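Local coordinates for protein possible glutathione S-transferase (Rhodopseudomonas palustris, PDB 3M8N) that probably acts as a glutathione transferase, conjugating glutathione to electrophilic substrates, at residues Y137-D151 with F177-R191. Residues are numbered along the deposited sequence; the frame is centred on the assembly and turned at random.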
loop_
_atom_site.group_PDB
_atom_site.type_symbol
_atom_site.label_atom_id
_atom_site.label_comp_id
_atom_site.label_asym_id
_atom_site.label_seq_id
_atom_site.Cartn_x
_atom_site.Cartn_y
_atom_site.Cartn_z
ATOM N N TYR A 137 -10.082 10.024 10.947
ATOM C CA TYR A 137 -9.932 10.109 12.372
ATOM C C TYR A 137 -9.790 8.728 12.953
ATOM O O TYR A 137 -9.102 8.547 13.935
ATOM C CB TYR A 137 -11.142 10.806 13.003
ATOM C CG TYR A 137 -11.078 12.322 13.041
ATOM C CD1 TYR A 137 -10.048 12.976 13.691
ATOM C CD2 TYR A 137 -12.056 13.085 12.424
ATOM C CE1 TYR A 137 -9.981 14.372 13.723
ATOM C CE2 TYR A 137 -12.018 14.495 12.452
ATOM C CZ TYR A 137 -10.980 15.128 13.108
ATOM O OH TYR A 137 -10.912 16.499 13.127
ATOM N N ALA A 138 -10.448 7.743 12.365
ATOM C CA ALA A 138 -10.259 6.402 12.828
ATOM C C ALA A 138 -8.811 5.952 12.588
ATOM O O ALA A 138 -8.264 5.221 13.387
ATOM C CB ALA A 138 -11.215 5.496 12.154
ATOM N N ALA A 139 -8.198 6.396 11.484
ATOM C CA ALA A 139 -6.788 6.093 11.158
ATOM C C ALA A 139 -5.822 6.785 12.144
ATOM O O ALA A 139 -4.940 6.137 12.740
ATOM C CB ALA A 139 -6.459 6.460 9.704
ATOM N N LEU A 140 -6.004 8.093 12.332
ATOM C CA LEU A 140 -5.239 8.856 13.296
ATOM C C LEU A 140 -5.312 8.279 14.669
ATOM O O LEU A 140 -4.386 8.373 15.429
ATOM C CB LEU A 140 -5.717 10.236 13.326
ATOM C CG LEU A 140 -5.422 11.002 12.087
ATOM C CD1 LEU A 140 -6.341 12.173 12.056
ATOM C CD2 LEU A 140 -4.014 11.462 12.120
ATOM N N GLN A 141 -6.390 7.599 14.963
ATOM C CA GLN A 141 -6.552 6.964 16.250
ATOM C C GLN A 141 -5.788 5.699 16.354
ATOM O O GLN A 141 -5.261 5.395 17.411
ATOM C CB GLN A 141 -8.039 6.655 16.522
ATOM C CG GLN A 141 -8.377 6.494 17.965
ATOM C CD GLN A 141 -8.131 7.792 18.707
ATOM O OE1 GLN A 141 -8.710 8.827 18.341
ATOM N NE2 GLN A 141 -7.225 7.759 19.716
ATOM N N VAL A 142 -5.763 4.929 15.268
ATOM C CA VAL A 142 -4.915 3.753 15.201
ATOM C C VAL A 142 -3.477 4.234 15.399
ATOM O O VAL A 142 -2.700 3.605 16.088
ATOM C CB VAL A 142 -5.051 2.967 13.844
ATOM C CG1 VAL A 142 -4.073 1.806 13.799
ATOM C CG2 VAL A 142 -6.447 2.430 13.663
HETATM N N MSE A 143 -3.144 5.369 14.814
HETATM C CA MSE A 143 -1.797 5.899 14.940
HETATM C C MSE A 143 -1.473 6.406 16.355
HETATM O O MSE A 143 -0.410 6.103 16.904
HETATM C CB MSE A 143 -1.565 6.973 13.897
HETATM C CG MSE A 143 -1.494 6.452 12.445
HETATM SE SE MSE A 143 -1.610 7.914 11.276
HETATM C CE MSE A 143 0.039 8.777 11.405
ATOM N N GLU A 144 -2.402 7.170 16.934
ATOM C CA GLU A 144 -2.317 7.615 18.318
ATOM C C GLU A 144 -2.128 6.441 19.238
ATOM O O GLU A 144 -1.215 6.429 20.052
ATOM C CB GLU A 144 -3.613 8.298 18.712
ATOM C CG GLU A 144 -3.543 8.949 20.049
ATOM C CD GLU A 144 -2.650 10.147 20.029
ATOM O OE1 GLU A 144 -2.238 10.548 18.945
ATOM O OE2 GLU A 144 -2.357 10.720 21.089
ATOM N N ASN A 145 -2.996 5.459 19.130
ATOM C CA ASN A 145 -2.908 4.361 20.059
ATOM C C ASN A 145 -1.547 3.647 20.050
ATOM O O ASN A 145 -1.045 3.186 21.101
ATOM C CB ASN A 145 -4.165 3.468 19.959
ATOM C CG ASN A 145 -3.874 1.956 20.141
ATOM O OD1 ASN A 145 -3.373 1.271 19.196
ATOM N ND2 ASN A 145 -4.246 1.404 21.318
ATOM N N HIS A 146 -0.930 3.598 18.865
ATOM C CA HIS A 146 0.343 2.911 18.658
ATOM C C HIS A 146 1.507 3.721 19.171
ATOM O O HIS A 146 2.448 3.197 19.731
ATOM C CB HIS A 146 0.527 2.618 17.155
ATOM C CG HIS A 146 1.726 1.803 16.867
ATOM N ND1 HIS A 146 2.865 2.328 16.299
ATOM C CD2 HIS A 146 1.993 0.509 17.128
ATOM C CE1 HIS A 146 3.785 1.393 16.221
ATOM N NE2 HIS A 146 3.284 0.281 16.722
ATOM N N LEU A 147 1.410 5.022 18.965
ATOM C CA LEU A 147 2.411 5.948 19.316
ATOM C C LEU A 147 2.414 6.204 20.810
ATOM O O LEU A 147 3.226 6.986 21.305
ATOM C CB LEU A 147 2.186 7.255 18.561
ATOM C CG LEU A 147 2.610 7.183 17.094
ATOM C CD1 LEU A 147 2.112 8.404 16.335
ATOM C CD2 LEU A 147 4.126 7.030 16.948
ATOM N N LYS A 148 1.507 5.547 21.525
ATOM C CA LYS A 148 1.438 5.670 22.948
ATOM C C LYS A 148 2.610 4.939 23.515
ATOM O O LYS A 148 3.365 5.487 24.283
ATOM C CB LYS A 148 0.112 5.144 23.490
ATOM C CG LYS A 148 -0.953 6.261 23.556
ATOM C CD LYS A 148 -2.372 5.707 23.616
ATOM C CE LYS A 148 -3.405 6.648 22.939
ATOM N NZ LYS A 148 -3.778 7.874 23.697
ATOM N N THR A 149 2.809 3.700 23.130
ATOM C CA THR A 149 3.975 3.050 23.635
ATOM C C THR A 149 5.115 2.915 22.615
ATOM O O THR A 149 5.964 2.057 22.793
ATOM C CB THR A 149 3.600 1.695 24.142
ATOM O OG1 THR A 149 3.051 0.961 23.064
ATOM C CG2 THR A 149 2.537 1.811 25.224
ATOM N N ASN A 150 5.159 3.749 21.571
ATOM C CA ASN A 150 6.185 3.650 20.549
ATOM C C ASN A 150 6.558 5.023 20.067
ATOM O O ASN A 150 5.711 5.875 19.910
ATOM C CB ASN A 150 5.658 2.819 19.372
ATOM C CG ASN A 150 5.476 1.357 19.720
ATOM O OD1 ASN A 150 6.433 0.655 19.931
ATOM N ND2 ASN A 150 4.252 0.892 19.761
ATOM N N ASP A 151 7.834 5.261 19.815
ATOM C CA ASP A 151 8.256 6.574 19.266
ATOM C C ASP A 151 8.190 6.638 17.741
ATOM O O ASP A 151 8.068 7.705 17.153
ATOM C CB ASP A 151 9.701 6.928 19.695
ATOM C CG ASP A 151 9.795 7.493 21.133
ATOM O OD1 ASP A 151 8.770 7.513 21.829
ATOM O OD2 ASP A 151 10.902 7.906 21.549
ATOM N N PHE A 177 -8.973 18.575 9.594
ATOM C CA PHE A 177 -8.798 17.703 10.725
ATOM C C PHE A 177 -8.253 18.556 11.876
ATOM O O PHE A 177 -7.527 19.508 11.686
ATOM C CB PHE A 177 -7.843 16.556 10.389
ATOM C CG PHE A 177 -8.393 15.550 9.441
ATOM C CD1 PHE A 177 -8.970 14.396 9.897
ATOM C CD2 PHE A 177 -8.297 15.733 8.102
ATOM C CE1 PHE A 177 -9.488 13.482 9.021
ATOM C CE2 PHE A 177 -8.817 14.800 7.209
ATOM C CZ PHE A 177 -9.395 13.695 7.671
ATOM N N ASP A 178 -8.607 18.190 13.084
ATOM C CA ASP A 178 -8.183 18.931 14.248
ATOM C C ASP A 178 -7.384 17.932 15.009
ATOM O O ASP A 178 -7.905 16.908 15.451
ATOM C CB ASP A 178 -9.419 19.475 15.028
ATOM C CG ASP A 178 -9.108 19.985 16.467
ATOM O OD1 ASP A 178 -7.934 20.275 16.824
ATOM O OD2 ASP A 178 -10.095 20.116 17.245
ATOM N N LEU A 179 -6.100 18.244 15.144
ATOM C CA LEU A 179 -5.159 17.303 15.708
ATOM C C LEU A 179 -4.879 17.483 17.200
ATOM O O LEU A 179 -4.032 16.782 17.775
ATOM C CB LEU A 179 -3.890 17.316 14.856
ATOM C CG LEU A 179 -3.945 16.248 13.746
ATOM C CD1 LEU A 179 -4.715 16.785 12.543
ATOM C CD2 LEU A 179 -2.540 15.806 13.317
ATOM N N SER A 180 -5.622 18.393 17.836
ATOM C CA SER A 180 -5.411 18.705 19.249
ATOM C C SER A 180 -5.668 17.516 20.154
ATOM O O SER A 180 -5.084 17.363 21.175
ATOM C CB SER A 180 -6.202 19.941 19.652
ATOM O OG SER A 180 -7.583 19.763 19.415
ATOM N N THR A 181 -6.479 16.603 19.712
ATOM C CA THR A 181 -6.848 15.423 20.470
ATOM C C THR A 181 -5.826 14.234 20.313
ATOM O O THR A 181 -6.008 13.126 20.871
ATOM C CB THR A 181 -8.308 15.089 20.008
ATOM O OG1 THR A 181 -8.498 13.671 19.867
ATOM C CG2 THR A 181 -8.647 15.849 18.586
ATOM N N PHE A 182 -4.738 14.483 19.567
ATOM C CA PHE A 182 -3.735 13.447 19.199
ATOM C C PHE A 182 -2.327 13.939 19.493
ATOM O O PHE A 182 -1.574 14.226 18.570
ATOM C CB PHE A 182 -3.826 13.103 17.712
ATOM C CG PHE A 182 -5.186 12.721 17.269
ATOM C CD1 PHE A 182 -5.640 11.411 17.431
ATOM C CD2 PHE A 182 -6.038 13.662 16.700
ATOM C CE1 PHE A 182 -6.920 11.040 17.021
ATOM C CE2 PHE A 182 -7.304 13.300 16.303
ATOM C CZ PHE A 182 -7.747 11.987 16.484
ATOM N N PRO A 183 -1.973 14.038 20.794
ATOM C CA PRO A 183 -0.637 14.476 21.240
ATOM C C PRO A 183 0.509 13.537 20.841
ATOM O O PRO A 183 1.557 14.027 20.477
ATOM C CB PRO A 183 -0.778 14.519 22.778
ATOM C CG PRO A 183 -1.974 13.650 23.080
ATOM C CD PRO A 183 -2.874 13.767 21.936
ATOM N N ALA A 184 0.305 12.218 20.933
ATOM C CA ALA A 184 1.300 11.224 20.527
ATOM C C ALA A 184 1.569 11.359 19.054
ATOM O O ALA A 184 2.717 11.313 18.637
ATOM C CB ALA A 184 0.827 9.842 20.843
ATOM N N VAL A 185 0.531 11.629 18.279
ATOM C CA VAL A 185 0.706 11.871 16.859
ATOM C C VAL A 185 1.512 13.087 16.650
ATOM O O VAL A 185 2.386 13.105 15.835
ATOM C CB VAL A 185 -0.645 11.912 16.037
ATOM C CG1 VAL A 185 -0.424 12.421 14.623
ATOM C CG2 VAL A 185 -1.247 10.530 15.957
ATOM N N ASN A 186 1.202 14.127 17.384
ATOM C CA ASN A 186 1.849 15.374 17.147
ATOM C C ASN A 186 3.315 15.369 17.582
ATOM O O ASN A 186 4.147 16.043 16.996
ATOM C CB ASN A 186 1.078 16.454 17.899
ATOM C CG ASN A 186 -0.310 16.804 17.263
ATOM O OD1 ASN A 186 -1.340 16.738 17.953
ATOM N ND2 ASN A 186 -0.320 17.242 15.991
ATOM N N ALA A 187 3.631 14.599 18.612
ATOM C CA ALA A 187 5.013 14.461 19.090
ATOM C C ALA A 187 5.839 13.725 18.052
ATOM O O ALA A 187 6.993 14.075 17.790
ATOM C CB ALA A 187 5.064 13.699 20.454
ATOM N N TRP A 188 5.208 12.711 17.456
ATOM C CA TRP A 188 5.768 11.952 16.316
ATOM C C TRP A 188 6.096 12.836 15.081
ATOM O O TRP A 188 7.206 12.802 14.538
ATOM C CB TRP A 188 4.855 10.748 15.973
ATOM C CG TRP A 188 5.260 10.070 14.716
ATOM C CD1 TRP A 188 6.270 9.198 14.556
ATOM C CD2 TRP A 188 4.687 10.262 13.437
ATOM N NE1 TRP A 188 6.363 8.796 13.250
ATOM C CE2 TRP A 188 5.390 9.435 12.538
ATOM C CE3 TRP A 188 3.634 11.038 12.961
ATOM C CZ2 TRP A 188 5.082 9.367 11.185
ATOM C CZ3 TRP A 188 3.312 10.951 11.634
ATOM C CH2 TRP A 188 4.053 10.120 10.754
ATOM N N LEU A 189 5.171 13.700 14.695
ATOM C CA LEU A 189 5.429 14.646 13.605
ATOM C C LEU A 189 6.615 15.482 13.867
ATOM O O LEU A 189 7.414 15.674 12.968
ATOM C CB LEU A 189 4.215 15.557 13.334
ATOM C CG LEU A 189 2.900 14.910 12.907
ATOM C CD1 LEU A 189 1.711 15.828 13.194
ATOM C CD2 LEU A 189 3.001 14.547 11.445
ATOM N N ARG A 190 6.728 16.002 15.091
ATOM C CA ARG A 190 7.883 16.818 15.469
ATOM C C ARG A 190 9.118 15.980 15.477
ATOM O O ARG A 190 10.138 16.458 15.084
ATOM C CB ARG A 190 7.702 17.563 16.822
ATOM C CG ARG A 190 6.746 18.825 16.740
ATOM C CD ARG A 190 6.541 19.693 18.077
ATOM N NE ARG A 190 5.980 18.882 19.174
ATOM C CZ ARG A 190 4.678 18.754 19.485
ATOM N NH1 ARG A 190 3.731 19.425 18.819
ATOM N NH2 ARG A 190 4.331 17.940 20.465
ATOM N N ARG A 191 9.051 14.721 15.900
ATOM C CA ARG A 191 10.237 13.870 15.900
ATOM C C ARG A 191 10.777 13.659 14.489
ATOM O O ARG A 191 11.979 13.754 14.228
ATOM C CB ARG A 191 9.821 12.570 16.507
ATOM C CG ARG A 191 10.882 11.751 17.035
ATOM C CD ARG A 191 10.286 10.490 17.690
ATOM N NE ARG A 191 9.635 10.803 18.946
ATOM C CZ ARG A 191 8.340 10.688 19.246
ATOM N NH1 ARG A 191 7.444 10.206 18.412
ATOM N NH2 ARG A 191 7.937 11.080 20.452
#
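Tyr137 lays one ring face against the edge of Phe177, whose CD1 stands over the ring centre in an edge-to-face pair with planes 61° apart. Its OH accepts the backbone N-H of Asp178 (N to OH 2.9 Å), and its CD1 edge abuts Phe182 CZ. A leucine in place of Tyr137 would probably leave the Asp178 N-H without this acceptor and the Phe177 edge without an aromatic face to rest on. One turn on, Leu140 sets CB over a face of the Phe182 ring, a CH-pi contact 4.2 Å from the centroid, while its CD1 reaches Phe177. Gln141 OE1 lies at the Phe182 rim, 3.1 Å from CE1. The methyl CE of selenomethionine Met143 touches Trp188 CZ3. Glu144, with CG anti to the backbone N (chi1 -172°) and the chain bent at chi2, carries its buried carboxylate to the N-terminal end of helix 183-193. There both oxygens are met on their syn sides by donors somewhat out of the carboxylate plane: OE1 by Val185 N at 3.0 Å, OE2 by Ala184 N at 3.1 Å. These first-turn amides and the helix dipole would probably stabilise the negative charge. Leu147 packs CB on Ala184 CB and CD1 on Trp188 CB (3.6 Å). Asp151 O takes a weak bond from Arg191 NH1; the Asp151 carboxylate lies over one guanidinium face, offset toward the rim, in a long salt bridge of charges alone, with no N-H aimed at OD1. The short helix segments cross at 79°, joining helices 129-146 and 183-193 of the all-helical GST C-terminal domain; helix 160-169 borders Met143, Val185 and Trp188, whose NE1 hydrogen-bonds Asp162 OD1, and helix 87-117 meets Phe177 through Ile108.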